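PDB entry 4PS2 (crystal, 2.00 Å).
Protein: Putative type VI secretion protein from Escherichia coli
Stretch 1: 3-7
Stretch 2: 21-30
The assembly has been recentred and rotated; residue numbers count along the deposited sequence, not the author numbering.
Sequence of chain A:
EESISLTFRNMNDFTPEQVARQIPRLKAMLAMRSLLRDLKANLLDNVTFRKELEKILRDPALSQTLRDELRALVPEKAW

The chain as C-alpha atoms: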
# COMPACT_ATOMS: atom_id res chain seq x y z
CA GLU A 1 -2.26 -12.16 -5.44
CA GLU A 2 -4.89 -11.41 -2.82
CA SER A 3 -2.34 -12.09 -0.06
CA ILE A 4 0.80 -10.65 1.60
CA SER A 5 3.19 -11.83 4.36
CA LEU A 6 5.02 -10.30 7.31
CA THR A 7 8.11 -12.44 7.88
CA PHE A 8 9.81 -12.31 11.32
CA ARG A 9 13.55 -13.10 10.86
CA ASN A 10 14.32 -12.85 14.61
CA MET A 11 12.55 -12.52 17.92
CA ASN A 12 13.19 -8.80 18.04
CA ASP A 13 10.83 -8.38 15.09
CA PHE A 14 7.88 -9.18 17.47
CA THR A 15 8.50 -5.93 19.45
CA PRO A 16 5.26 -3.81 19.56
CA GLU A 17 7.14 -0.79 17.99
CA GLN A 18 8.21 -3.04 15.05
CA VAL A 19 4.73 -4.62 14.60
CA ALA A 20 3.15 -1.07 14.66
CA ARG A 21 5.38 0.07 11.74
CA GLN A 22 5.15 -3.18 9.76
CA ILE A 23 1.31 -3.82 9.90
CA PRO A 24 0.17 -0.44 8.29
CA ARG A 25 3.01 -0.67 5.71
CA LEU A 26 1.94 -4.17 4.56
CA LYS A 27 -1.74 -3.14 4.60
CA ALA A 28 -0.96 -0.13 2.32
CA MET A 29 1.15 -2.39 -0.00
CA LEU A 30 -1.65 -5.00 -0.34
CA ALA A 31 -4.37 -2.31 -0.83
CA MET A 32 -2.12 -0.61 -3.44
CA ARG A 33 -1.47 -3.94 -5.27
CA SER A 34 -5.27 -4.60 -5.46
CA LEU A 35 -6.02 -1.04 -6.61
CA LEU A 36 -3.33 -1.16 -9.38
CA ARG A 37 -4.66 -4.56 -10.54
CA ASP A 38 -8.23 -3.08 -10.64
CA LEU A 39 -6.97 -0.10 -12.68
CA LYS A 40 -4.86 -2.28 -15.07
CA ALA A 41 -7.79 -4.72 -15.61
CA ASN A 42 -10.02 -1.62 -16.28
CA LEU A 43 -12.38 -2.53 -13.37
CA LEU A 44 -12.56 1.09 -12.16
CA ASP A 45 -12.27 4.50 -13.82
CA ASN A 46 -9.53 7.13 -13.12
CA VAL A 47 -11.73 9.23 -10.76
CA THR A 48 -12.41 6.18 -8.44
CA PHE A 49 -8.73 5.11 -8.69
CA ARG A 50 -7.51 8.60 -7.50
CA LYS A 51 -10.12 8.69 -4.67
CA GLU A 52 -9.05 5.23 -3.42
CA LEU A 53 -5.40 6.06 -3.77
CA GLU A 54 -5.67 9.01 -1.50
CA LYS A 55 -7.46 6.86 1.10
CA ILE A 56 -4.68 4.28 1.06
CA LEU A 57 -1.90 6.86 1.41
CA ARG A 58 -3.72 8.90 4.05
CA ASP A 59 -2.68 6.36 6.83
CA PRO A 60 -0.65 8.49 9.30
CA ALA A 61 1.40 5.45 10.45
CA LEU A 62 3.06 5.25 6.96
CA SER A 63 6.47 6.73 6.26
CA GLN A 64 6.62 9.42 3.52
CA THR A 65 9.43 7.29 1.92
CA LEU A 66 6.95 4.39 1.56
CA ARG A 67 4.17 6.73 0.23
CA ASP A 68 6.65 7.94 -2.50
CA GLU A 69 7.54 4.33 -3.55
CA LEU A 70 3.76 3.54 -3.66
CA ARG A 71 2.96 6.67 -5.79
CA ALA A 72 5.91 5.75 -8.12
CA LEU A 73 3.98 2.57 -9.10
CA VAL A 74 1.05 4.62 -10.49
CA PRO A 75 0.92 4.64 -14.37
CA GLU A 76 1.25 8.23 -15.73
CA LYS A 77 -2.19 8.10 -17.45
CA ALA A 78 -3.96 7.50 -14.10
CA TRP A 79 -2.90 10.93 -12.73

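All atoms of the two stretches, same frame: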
# COMPACT_ATOMS: atom_id res chain seq x y z
N SER A 3 -3.03 -11.95 -1.34
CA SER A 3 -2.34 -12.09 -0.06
C SER A 3 -0.92 -11.50 0.07
O SER A 3 -0.25 -11.26 -0.89
CB SER A 3 -2.31 -13.56 0.33
OG SER A 3 -1.25 -14.21 -0.32
N ILE A 4 -0.50 -11.26 1.30
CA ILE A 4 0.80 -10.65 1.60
C ILE A 4 1.31 -11.25 2.93
O ILE A 4 0.51 -11.75 3.71
CB ILE A 4 0.76 -9.09 1.59
CG1 ILE A 4 2.17 -8.48 1.42
CG2 ILE A 4 0.01 -8.49 2.82
CD1 ILE A 4 2.21 -7.02 0.83
N SER A 5 2.62 -11.21 3.17
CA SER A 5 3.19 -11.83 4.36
C SER A 5 4.16 -10.95 5.09
O SER A 5 4.99 -10.29 4.47
CB SER A 5 3.91 -13.12 3.99
OG SER A 5 2.99 -14.14 3.64
N LEU A 6 4.07 -10.97 6.44
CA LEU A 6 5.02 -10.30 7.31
C LEU A 6 5.89 -11.43 7.83
O LEU A 6 5.39 -12.33 8.50
CB LEU A 6 4.31 -9.58 8.48
CG LEU A 6 5.18 -8.92 9.59
CD1 LEU A 6 6.33 -8.06 9.03
CD2 LEU A 6 4.32 -8.09 10.52
N THR A 7 7.17 -11.41 7.46
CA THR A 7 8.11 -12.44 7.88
C THR A 7 8.94 -11.89 9.04
O THR A 7 9.45 -10.78 8.96
CB THR A 7 8.94 -12.94 6.68
OG1 THR A 7 8.04 -13.48 5.71
CG2 THR A 7 9.98 -14.02 7.06
N ARG A 21 4.87 -0.54 12.97
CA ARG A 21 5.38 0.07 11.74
C ARG A 21 5.04 -0.86 10.60
O ARG A 21 4.55 -0.41 9.57
CB ARG A 21 6.92 0.22 11.76
CG ARG A 21 7.46 1.21 12.75
CD ARG A 21 8.95 1.32 12.60
NE ARG A 21 9.47 2.28 13.56
CZ ARG A 21 10.05 1.96 14.71
NH1 ARG A 21 10.23 0.69 15.03
NH2 ARG A 21 10.48 2.91 15.53
N GLN A 22 5.32 -2.17 10.79
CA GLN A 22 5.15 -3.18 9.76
C GLN A 22 3.71 -3.48 9.29
O GLN A 22 3.51 -3.68 8.09
CB GLN A 22 5.96 -4.46 10.08
CG GLN A 22 7.49 -4.25 10.14
CD GLN A 22 8.07 -3.56 8.91
OE1 GLN A 22 8.62 -2.46 8.98
NE2 GLN A 22 7.95 -4.18 7.74
N ILE A 23 2.73 -3.54 10.23
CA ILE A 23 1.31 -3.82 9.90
C ILE A 23 0.69 -2.75 8.95
O ILE A 23 0.20 -3.15 7.89
CB ILE A 23 0.43 -4.09 11.16
CG1 ILE A 23 0.86 -5.36 11.95
CG2 ILE A 23 -1.09 -4.06 10.87
CD1 ILE A 23 1.02 -6.64 11.20
N PRO A 24 0.74 -1.42 9.24
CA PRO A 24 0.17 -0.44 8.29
C PRO A 24 0.89 -0.39 6.93
O PRO A 24 0.25 -0.15 5.90
CB PRO A 24 0.31 0.91 9.02
CG PRO A 24 0.58 0.56 10.44
CD PRO A 24 1.30 -0.73 10.43
N ARG A 25 2.20 -0.65 6.93
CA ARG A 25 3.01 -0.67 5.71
C ARG A 25 2.54 -1.80 4.78
O ARG A 25 2.27 -1.55 3.61
CB ARG A 25 4.50 -0.83 6.07
CG ARG A 25 5.44 -1.08 4.89
CD ARG A 25 6.89 -1.30 5.33
NE ARG A 25 7.71 -1.61 4.16
CZ ARG A 25 7.97 -2.83 3.70
NH1 ARG A 25 7.53 -3.89 4.36
NH2 ARG A 25 8.69 -2.99 2.60
N LEU A 26 2.41 -3.01 5.32
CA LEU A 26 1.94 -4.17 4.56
C LEU A 26 0.49 -4.04 4.11
O LEU A 26 0.13 -4.51 3.02
CB LEU A 26 2.14 -5.46 5.35
CG LEU A 26 3.60 -5.88 5.48
CD1 LEU A 26 3.74 -6.95 6.50
CD2 LEU A 26 4.18 -6.34 4.13
N LYS A 27 -0.34 -3.39 4.93
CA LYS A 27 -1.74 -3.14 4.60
C LYS A 27 -1.80 -2.18 3.40
O LYS A 27 -2.55 -2.43 2.47
CB LYS A 27 -2.47 -2.53 5.80
CG LYS A 27 -3.99 -2.41 5.61
CD LYS A 27 -4.58 -1.49 6.69
CE LYS A 27 -6.09 -1.37 6.64
NZ LYS A 27 -6.55 -0.46 5.57
N ALA A 28 -1.01 -1.08 3.43
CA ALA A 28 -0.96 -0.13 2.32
C ALA A 28 -0.47 -0.80 1.03
O ALA A 28 -1.05 -0.58 -0.03
CB ALA A 28 -0.07 1.06 2.69
N MET A 29 0.58 -1.64 1.12
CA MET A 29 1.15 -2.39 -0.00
C MET A 29 0.14 -3.36 -0.64
O MET A 29 0.10 -3.47 -1.88
CB MET A 29 2.38 -3.18 0.47
CG MET A 29 3.65 -2.31 0.62
SD MET A 29 4.95 -3.19 1.54
CE MET A 29 5.49 -4.29 0.35
N LEU A 30 -0.66 -4.08 0.19
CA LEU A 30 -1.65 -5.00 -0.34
C LEU A 30 -2.83 -4.21 -0.95
O LEU A 30 -3.28 -4.55 -2.05
CB LEU A 30 -2.12 -6.02 0.70
CG LEU A 30 -3.16 -7.04 0.23
CD1 LEU A 30 -2.63 -7.89 -0.96
CD2 LEU A 30 -3.62 -7.93 1.39

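Stretch 1 is extended, with phi and psi in the beta region from Ser-3 to Thr-7, but it forms no regular strand. Stretch 2 is part of a longer helix. Its turns are held by backbone hydrogen bonds such as Leu-26 N to Gln-22 O (3.1 Å) and Leu-30 N to Leu-26 O (3.0 Å). The helix is kinked at Pro-24, whose ring nitrogen carries no hydrogen to bond to the preceding turn. The closest CA atoms across the contact are those of Ile-4 and Leu-30, 6.5 Å apart.

Side chains alternate along stretch 1. Ile-4 and Leu-6 point toward the helix, while Ser-3, Ser-5 and Thr-7 point away. No hydrogen bond crosses the contact. The packing is mainly apolar. Leu-26 lies between the two apolar residues: its CD2 is 3.9 Å from Ile-4 CD1, and its CD1 is 3.3 Å from Leu-6 CB, a tight approach. Ile-4 also reaches the next turn. Its CD1 lies 3.9 Å from Met-29 CB, and its CG2 lies 3.9 Å from Leu-30 CB. Leu-6 packs nearer the kink, with CD1 3.8 Å from Gln-22 CB and CD2 3.7 Å from Ile-23 CD1. The CA-to-CB bond of Ile-23 points sideways to stretch 1, but the end of its side chain comes nearer.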